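Local coordinates for protein 2-hydroxyhepta-2,4-diene-1,7-dioate isomerase (Mycobacterium abscessus, PDB 3RR6) that is probably a metal-dependent enzyme of the fumarylacetoacetate hydrolase family, perhaps an isomerase or acetylpyruvate hydrolase, although its actual reaction has not been established, at residues Asn73-Ala78 with Leu205-Val210; Gly119-Val124 with Ile229-Pro234; Asp186-Thr191 with Arg198-Thr203. All coordinates share one frame; numbering follows the deposited sequence. Where two conformers were deposited one is given.

Contact 1 of 3, residues Asn73-Ala78 with Leu205-Val210. With EDO (1,2-ethanediol), chain O; EDO (1,2-ethanediol), chain M.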
# COMPACT_ATOMS: atom_id res chain seq x y z
N ASN A 73 -4.90 -13.56 2.96
CA ASN A 73 -3.46 -13.90 2.83
C ASN A 73 -2.60 -13.92 4.10
O ASN A 73 -1.37 -13.93 4.00
CB ASN A 73 -2.76 -13.04 1.76
CG ASN A 73 -1.47 -13.67 1.24
OD1 ASN A 73 -1.40 -14.90 1.09
ND2 ASN A 73 -0.46 -12.84 0.94
N TYR A 74 -3.24 -13.94 5.27
CA TYR A 74 -2.52 -14.09 6.53
C TYR A 74 -2.94 -15.34 7.29
O TYR A 74 -4.14 -15.61 7.44
CB TYR A 74 -2.75 -12.88 7.44
CG TYR A 74 -1.87 -11.70 7.14
CD1 TYR A 74 -2.15 -10.84 6.08
CD2 TYR A 74 -0.75 -11.44 7.91
CE1 TYR A 74 -1.34 -9.76 5.81
CE2 TYR A 74 0.07 -10.36 7.65
CZ TYR A 74 -0.23 -9.52 6.60
OH TYR A 74 0.58 -8.45 6.32
N ALA A 75 -1.96 -16.06 7.80
CA ALA A 75 -2.21 -17.11 8.79
C ALA A 75 -2.58 -16.47 10.12
O ALA A 75 -2.10 -15.38 10.44
CB ALA A 75 -0.97 -17.98 8.96
N ALA A 76 -3.41 -17.16 10.90
CA ALA A 76 -3.79 -16.69 12.23
C ALA A 76 -2.64 -16.71 13.25
O ALA A 76 -2.59 -15.86 14.14
CB ALA A 76 -4.96 -17.52 12.75
N HIS A 77 -1.73 -17.67 13.11
CA HIS A 77 -0.68 -17.91 14.10
C HIS A 77 0.49 -18.61 13.41
O HIS A 77 0.29 -19.30 12.41
CB HIS A 77 -1.24 -18.77 15.24
CG HIS A 77 -0.33 -18.93 16.42
ND1 HIS A 77 0.62 -19.92 16.50
CD2 HIS A 77 -0.26 -18.26 17.60
CE1 HIS A 77 1.26 -19.84 17.65
NE2 HIS A 77 0.74 -18.84 18.34
N ALA A 78 1.69 -18.44 13.95
CA ALA A 78 2.91 -19.03 13.39
C ALA A 78 2.83 -20.56 13.25
O ALA A 78 3.48 -21.13 12.38
CB ALA A 78 4.13 -18.63 14.22
N LEU A 205 3.62 -14.04 8.69
CA LEU A 205 2.41 -14.84 8.57
C LEU A 205 1.72 -14.73 7.19
O LEU A 205 0.62 -15.25 7.01
CB LEU A 205 1.43 -14.50 9.71
CG LEU A 205 2.01 -14.76 11.11
CD1 LEU A 205 0.98 -14.43 12.19
CD2 LEU A 205 2.49 -16.20 11.25
N LEU A 206 2.36 -14.08 6.21
CA LEU A 206 1.80 -14.10 4.84
C LEU A 206 1.75 -15.54 4.31
O LEU A 206 2.76 -16.27 4.37
CB LEU A 206 2.64 -13.23 3.90
CG LEU A 206 2.54 -11.72 4.06
CD1 LEU A 206 3.58 -11.03 3.19
CD2 LEU A 206 1.16 -11.21 3.71
N LEU A 207 0.59 -15.95 3.82
CA LEU A 207 0.43 -17.32 3.30
C LEU A 207 1.20 -17.49 1.99
O LEU A 207 1.94 -18.47 1.80
CB LEU A 207 -1.05 -17.65 3.11
CG LEU A 207 -1.85 -17.73 4.42
CD1 LEU A 207 -3.34 -17.79 4.14
CD2 LEU A 207 -1.41 -18.91 5.26
N HIS A 208 1.00 -16.53 1.10
CA HIS A 208 1.82 -16.35 -0.10
C HIS A 208 2.72 -15.16 0.17
O HIS A 208 2.24 -14.03 0.36
CB HIS A 208 0.94 -16.12 -1.32
CG HIS A 208 -0.06 -17.20 -1.54
ND1 HIS A 208 0.25 -18.39 -2.15
CD2 HIS A 208 -1.37 -17.28 -1.19
CE1 HIS A 208 -0.83 -19.15 -2.19
NE2 HIS A 208 -1.82 -18.50 -1.62
N ASP A 209 4.03 -15.39 0.20
CA ASP A 209 4.97 -14.32 0.51
C ASP A 209 5.15 -13.39 -0.69
O ASP A 209 4.55 -13.61 -1.74
CB ASP A 209 6.30 -14.87 1.07
CG ASP A 209 7.09 -15.69 0.08
OD1 ASP A 209 6.85 -15.64 -1.14
OD2 ASP A 209 8.01 -16.43 0.54
N VAL A 210 5.95 -12.34 -0.53
CA VAL A 210 6.09 -11.33 -1.58
C VAL A 210 6.49 -11.97 -2.91
O VAL A 210 5.92 -11.65 -3.96
CB VAL A 210 7.09 -10.23 -1.16
CG1 VAL A 210 7.55 -9.39 -2.35
CG2 VAL A 210 6.46 -9.35 -0.07
C1 EDO O . -6.42 -12.56 7.20
O1 EDO O . -5.87 -12.70 5.88
C2 EDO O . -7.56 -13.55 7.39
O2 EDO O . -8.71 -13.14 6.65
C1 EDO M . 1.64 -21.85 4.91
O1 EDO M . 0.39 -22.55 4.97
C2 EDO M . 1.58 -20.84 3.78
O2 EDO M . 2.88 -20.62 3.20

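Contact 2 of 3, residues Gly119-Val124 with Ile229-Pro234. With EDO (1,2-ethanediol), chain O.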
# COMPACT_ATOMS: atom_id res chain seq x y z
N GLY A 119 -5.51 -2.76 6.59
CA GLY A 119 -4.11 -2.33 6.53
C GLY A 119 -3.26 -3.37 5.84
O GLY A 119 -3.40 -4.55 6.11
N GLU A 120 -2.37 -2.93 4.93
CA GLU A 120 -1.58 -3.86 4.11
C GLU A 120 -0.17 -3.35 3.82
O GLU A 120 0.06 -2.15 3.68
CB GLU A 120 -2.28 -4.13 2.77
CG GLU A 120 -3.78 -4.34 2.91
CD GLU A 120 -4.43 -5.24 1.90
OE1 GLU A 120 -3.77 -5.70 0.95
OE2 GLU A 120 -5.62 -5.55 2.11
N LEU A 121 0.76 -4.29 3.71
CA LEU A 121 2.07 -4.02 3.10
C LEU A 121 1.89 -3.91 1.59
O LEU A 121 1.25 -4.77 0.97
CB LEU A 121 3.05 -5.16 3.42
CG LEU A 121 4.42 -5.05 2.74
CD1 LEU A 121 5.24 -3.94 3.38
CD2 LEU A 121 5.17 -6.39 2.83
N ALA A 122 2.45 -2.85 1.00
CA ALA A 122 2.37 -2.60 -0.43
C ALA A 122 3.71 -2.79 -1.12
O ALA A 122 4.70 -2.19 -0.73
CB ALA A 122 1.86 -1.17 -0.68
N ILE A 123 3.72 -3.63 -2.15
CA ILE A 123 4.88 -3.81 -3.03
C ILE A 123 4.80 -2.76 -4.13
O ILE A 123 3.74 -2.57 -4.74
CB ILE A 123 4.82 -5.18 -3.72
CG1 ILE A 123 4.83 -6.33 -2.71
CG2 ILE A 123 5.97 -5.36 -4.73
CD1 ILE A 123 4.34 -7.64 -3.32
N VAL A 124 5.91 -2.08 -4.41
CA VAL A 124 5.98 -1.17 -5.56
C VAL A 124 6.96 -1.75 -6.58
O VAL A 124 8.14 -1.97 -6.27
CB VAL A 124 6.39 0.26 -5.17
CG1 VAL A 124 6.35 1.17 -6.41
CG2 VAL A 124 5.49 0.81 -4.03
N ILE A 229 1.25 -3.61 -5.67
CA ILE A 229 0.55 -4.84 -5.28
C ILE A 229 0.36 -4.84 -3.77
O ILE A 229 1.33 -4.85 -3.00
CB ILE A 229 1.29 -6.13 -5.68
CG1 ILE A 229 1.63 -6.13 -7.17
CG2 ILE A 229 0.41 -7.34 -5.31
CD1 ILE A 229 2.58 -7.27 -7.59
N LEU A 230 -0.89 -4.80 -3.33
CA LEU A 230 -1.22 -4.89 -1.90
C LEU A 230 -1.24 -6.36 -1.51
O LEU A 230 -1.86 -7.18 -2.19
CB LEU A 230 -2.57 -4.24 -1.61
CG LEU A 230 -2.73 -2.78 -2.02
CD1 LEU A 230 -4.09 -2.27 -1.59
CD2 LEU A 230 -1.62 -1.92 -1.40
N THR A 231 -0.56 -6.70 -0.42
CA THR A 231 -0.26 -8.10 -0.12
C THR A 231 -1.27 -8.83 0.79
O THR A 231 -1.05 -9.99 1.13
CB THR A 231 1.14 -8.24 0.48
OG1 THR A 231 1.22 -7.47 1.69
CG2 THR A 231 2.20 -7.77 -0.53
N GLY A 232 -2.36 -8.17 1.14
CA GLY A 232 -3.42 -8.76 1.97
C GLY A 232 -3.48 -8.12 3.35
O GLY A 232 -2.73 -7.20 3.65
N THR A 233 -4.42 -8.58 4.17
CA THR A 233 -4.65 -7.94 5.47
C THR A 233 -4.95 -9.01 6.51
O THR A 233 -5.59 -10.01 6.20
CB THR A 233 -5.80 -6.89 5.38
OG1 THR A 233 -5.71 -5.97 6.47
CG2 THR A 233 -7.17 -7.54 5.38
N PRO A 234 -4.47 -8.81 7.76
CA PRO A 234 -4.76 -9.79 8.81
C PRO A 234 -6.17 -9.61 9.36
O PRO A 234 -6.96 -8.80 8.84
CB PRO A 234 -3.70 -9.49 9.86
CG PRO A 234 -3.41 -8.07 9.70
CD PRO A 234 -3.55 -7.76 8.23
C1 EDO O . -6.42 -12.56 7.20
O1 EDO O . -5.87 -12.70 5.88
C2 EDO O . -7.56 -13.55 7.39
O2 EDO O . -8.71 -13.14 6.65
O HOH W 1 -0.06 -7.12 4.02

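Contact 3 of 3, residues Asp186-Thr191 with Arg198-Thr203. With EDO (1,2-ethanediol), chain J; EDO (1,2-ethanediol), chain Q.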
# COMPACT_ATOMS: atom_id res chain seq x y z
N ASP A 186 9.60 -10.33 7.83
CA ASP A 186 9.08 -10.39 9.21
C ASP A 186 8.92 -9.01 9.86
O ASP A 186 9.63 -8.66 10.81
CB ASP A 186 9.98 -11.28 10.08
CG ASP A 186 9.40 -11.53 11.46
OD1 ASP A 186 8.16 -11.47 11.61
OD2 ASP A 186 10.19 -11.79 12.40
N LEU A 187 7.97 -8.24 9.36
CA LEU A 187 7.69 -6.90 9.85
C LEU A 187 6.36 -6.84 10.57
O LEU A 187 5.39 -7.42 10.09
CB LEU A 187 7.62 -5.93 8.66
CG LEU A 187 8.86 -5.85 7.76
CD1 LEU A 187 8.59 -4.94 6.56
CD2 LEU A 187 10.08 -5.38 8.56
N GLU A 188 6.28 -6.13 11.69
CA GLU A 188 4.98 -5.87 12.33
C GLU A 188 4.13 -4.94 11.48
O GLU A 188 4.64 -3.95 10.93
CB GLU A 188 5.11 -5.27 13.73
CG GLU A 188 3.75 -5.21 14.45
CD GLU A 188 3.75 -4.45 15.77
OE1 GLU A 188 3.87 -5.11 16.81
OE2 GLU A 188 3.58 -3.21 15.75
N ILE A 189 2.85 -5.26 11.39
CA ILE A 189 1.86 -4.40 10.75
C ILE A 189 0.72 -4.20 11.74
O ILE A 189 0.26 -5.16 12.36
CB ILE A 189 1.36 -5.00 9.40
CG1 ILE A 189 0.26 -4.13 8.79
CG2 ILE A 189 0.87 -6.45 9.56
CD1 ILE A 189 -0.02 -4.46 7.34
N ARG A 190 0.28 -2.95 11.92
CA ARG A 190 -0.83 -2.71 12.83
C ARG A 190 -1.73 -1.59 12.33
O ARG A 190 -1.26 -0.65 11.68
CB ARG A 190 -0.33 -2.46 14.25
CG ARG A 190 -0.02 -1.05 14.60
CD ARG A 190 0.15 -0.89 16.12
NE ARG A 190 0.55 0.48 16.39
CZ ARG A 190 1.80 0.94 16.31
NH1 ARG A 190 2.81 0.14 15.98
NH2 ARG A 190 2.03 2.21 16.57
N THR A 191 -3.02 -1.70 12.63
CA THR A 191 -4.00 -0.69 12.23
C THR A 191 -4.67 -0.15 13.48
O THR A 191 -5.08 -0.94 14.34
CB THR A 191 -5.07 -1.28 11.32
OG1 THR A 191 -4.45 -1.85 10.17
CG2 THR A 191 -6.08 -0.21 10.89
N ARG A 198 -6.85 -2.17 16.15
CA ARG A 198 -7.85 -3.04 15.52
C ARG A 198 -7.20 -4.26 14.89
O ARG A 198 -7.75 -5.35 14.94
CB ARG A 198 -8.59 -2.28 14.42
CG ARG A 198 -9.50 -1.17 14.91
CD ARG A 198 -10.85 -1.69 15.35
NE ARG A 198 -11.76 -0.59 15.62
CZ ARG A 198 -12.56 -0.05 14.71
NH1 ARG A 198 -12.60 -0.53 13.46
NH2 ARG A 198 -13.34 0.96 15.06
N GLN A 199 -6.04 -4.06 14.24
CA GLN A 199 -5.30 -5.15 13.61
C GLN A 199 -3.87 -5.11 14.09
O GLN A 199 -3.31 -4.03 14.24
CB GLN A 199 -5.28 -4.99 12.08
CG GLN A 199 -6.65 -4.88 11.42
CD GLN A 199 -6.55 -4.79 9.91
OE1 GLN A 199 -6.42 -3.69 9.33
NE2 GLN A 199 -6.64 -5.94 9.25
N ARG A 200 -3.28 -6.28 14.31
CA ARG A 200 -1.83 -6.38 14.55
C ARG A 200 -1.36 -7.78 14.18
O ARG A 200 -1.87 -8.78 14.70
CB ARG A 200 -1.45 -6.09 16.01
CG ARG A 200 0.06 -5.91 16.20
CD ARG A 200 0.51 -5.96 17.66
NE ARG A 200 -0.03 -4.88 18.47
CZ ARG A 200 0.61 -3.77 18.82
NH1 ARG A 200 1.85 -3.50 18.42
NH2 ARG A 200 -0.01 -2.89 19.59
N SER A 201 -0.40 -7.85 13.27
CA SER A 201 0.18 -9.13 12.87
C SER A 201 1.61 -8.90 12.42
O SER A 201 2.18 -7.83 12.67
CB SER A 201 -0.66 -9.76 11.77
OG SER A 201 -0.26 -11.11 11.56
N ARG A 202 2.20 -9.90 11.79
CA ARG A 202 3.54 -9.78 11.24
C ARG A 202 3.54 -10.36 9.83
O ARG A 202 2.82 -11.32 9.55
CB ARG A 202 4.57 -10.50 12.12
CG ARG A 202 4.63 -10.02 13.57
CD ARG A 202 5.84 -10.59 14.30
NE ARG A 202 7.07 -10.01 13.79
CZ ARG A 202 7.55 -8.82 14.13
NH1 ARG A 202 6.93 -8.06 15.03
NH2 ARG A 202 8.67 -8.38 13.57
N THR A 203 4.35 -9.79 8.95
CA THR A 203 4.37 -10.24 7.56
C THR A 203 4.99 -11.63 7.39
O THR A 203 4.93 -12.21 6.31
CB THR A 203 5.10 -9.22 6.64
OG1 THR A 203 6.46 -9.10 7.06
CG2 THR A 203 4.42 -7.85 6.68
C1 EDO J . 1.75 -0.32 20.78
O1 EDO J . 0.48 0.04 20.23
C2 EDO J . 2.84 -0.05 19.76
O2 EDO J . 3.48 -1.28 19.40
C1 EDO Q . -3.19 -9.46 17.00
O1 EDO Q . -2.61 -10.63 16.36
C2 EDO Q . -4.65 -9.57 17.45
O2 EDO Q . -5.45 -8.51 16.89
O HOH W 2 4.40 -8.34 16.62

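Contact 1 of 3, residues Asn73-Ala78 with Leu205-Val210
A single beta bridge between Y74 and L206 ties the loop after strand 67-70 to the loop that leads into helix 210-220, within the fumarylacetoacetate hydrolase (FAH) domain. The CA atoms of Y74 and L206 lie 4.6 Å apart, and backbone bonds flank the pair: L207 N donates to N73 O at 2.8 Å, and A75 N to L205 O at the same length.

The amide of N73 extends this pairing by one step. Its CG is anti to the backbone N (chi1 -159°), which carries the carboxamide across to the backbone of H208. OD1 accepts from H208 N at 2.9 Å, while ND2 donates to H208 O at 3.0 Å, in the plane of its own amide and on a lone pair of that carbonyl. One flat group thus reads both the N-H and the C=O of one residue, and the second bond of ND2, to T231 O, helps to fix its rotation. The H208 ring meets OD1 with the edge at CD2, and its far nitrogen NE2 donates to E87 O.

Apolar groups fill the rest. L206 lies alongside Y74 and sets CD2 over one face of the tyrosine ring, 3.9 Å from the centroid and 26° off the normal, a CH-pi contact. L205 reaches the other way: its CD2 approaches A78 CA at 3.6 Å, while L207 CD2 rests on the A75 methyl at 3.8 Å. Beyond L207 and H208, D209 caps helix 210-220 through OD1 to A212 N. The arrangement is that of an asparagine side chain imitating an extended backbone, here joining two FAH-domain loops just ahead of a helix N-cap.

Contact 2 of 3, residues Gly119-Val124 with Ile229-Pro234
I123 and I229 form an antiparallel hydrogen-bonded pair, with I123 N to I229 O at 2.8 Å and I229 N to I123 O at 2.9 Å. The neighbouring non-hydrogen-bonded pair, A122 and L230, puts L230 CD2 on the A122 methyl at 3.6 Å, and I123 CD1 touches T231 CG2 just past the end of strand 228-230.

Past L230 the segment 229-234 leaves the strand, and side chains take over part of the pairing. L121 O is gripped twice by T231: by N, arriving nearly along the C=O axis, and by OG1 at 2.8 Å. A chi1 of 59° puts that hydroxyl between the backbone N and the carbonyl carbon, where it can turn back to L121. E120 OE1 receives G232 N at 2.9 Å, the donor standing 58° out of the carboxylate plane, and T233 OG1 donates to G119 O at 2.7 Å. One water accepts from L121 N and donates to T231 OG1 and G232 O.

In the second shell, Q199 bonds to both segments, OE1 accepting from G119 N and NE2 donating to T233 OG1. Helix 210-220 packs I213 against I229 and T231, while D149 of strand 141-152 touches the E120 side chain. This acidic pair is consistent with the cluster that holds the metal in FAH-family enzymes; G232 N would help to position the E120 carboxylate, although no metal ion is modelled in the contact.

Contact 3 of 3, residues Asp186-Thr191 with Arg198-Thr203
R198 and Q199 both turn their backbone N to T191 O, at 2.8 Å and a longer 3.3 Å, which makes a classic beta bulge at this end of the pairing. Q199 runs alongside T191, and its OE1 accepts from T191 OG1 at 2.8 Å, the hydroxyl standing above the amide carbonyl plane.

R200 bends at chi3 (-64°), turning its guanidinium toward E188. NH1 makes a salt bridge with OE1 at 3.0 Å, with OE1 lying in the guanidinium plane while the donor stands above the carboxylate plane. E188 OE2 also holds R190 NH1 weakly, so one carboxylate serves two arginines and probably eases the repulsion between them; R190 has a further salt bridge from NE to E192. An ethanediol molecule accepts from both R200 NH1 and NH2.

S201 pairs with I189 through two backbone bonds in the hairpin of strands 188-193 and 196-202; the N-to-C directions of 188-191 and 198-202 are 175° apart, antiparallel, and strand 245-250 adjoins the first strand.

R202 grips D186 side-on: NE meets OD1 at 2.8 Å in a salt bridge, OD1 also bonding S204 OG, and NH2 reaches D186 O at 2.9 Å. E188 N lies over one guanidinium face, and E251 is a second salt-bridge partner of NH2. T203 OG1 accepts from L187 N with a nearly straight bond (172°) and also bonds P184 O, while T203 N donates to L187 O.

Overall arrangement
The three contacts form a compact triangle in the FAH-type domain: centres of contacts 1 and 2 lie about 12 Å apart, and each lies about 11 Å from contact 3. Their segments run in the order 73-78, 119-124, 186-191, 198-203, 205-210, 229-234, so contacts 1 and 2 interleave while the local hairpin of contact 3 falls within both spans. Contact 2 pairs strands 115-125 and 228-230; contact 3 belongs to a separate five-stranded sheet. The Y74 ring meets all three, packing on T233 and P234 and on S201 and R202. That ring, the N73 amide and the Q199 amide together join the two loops of contact 1 to the strands.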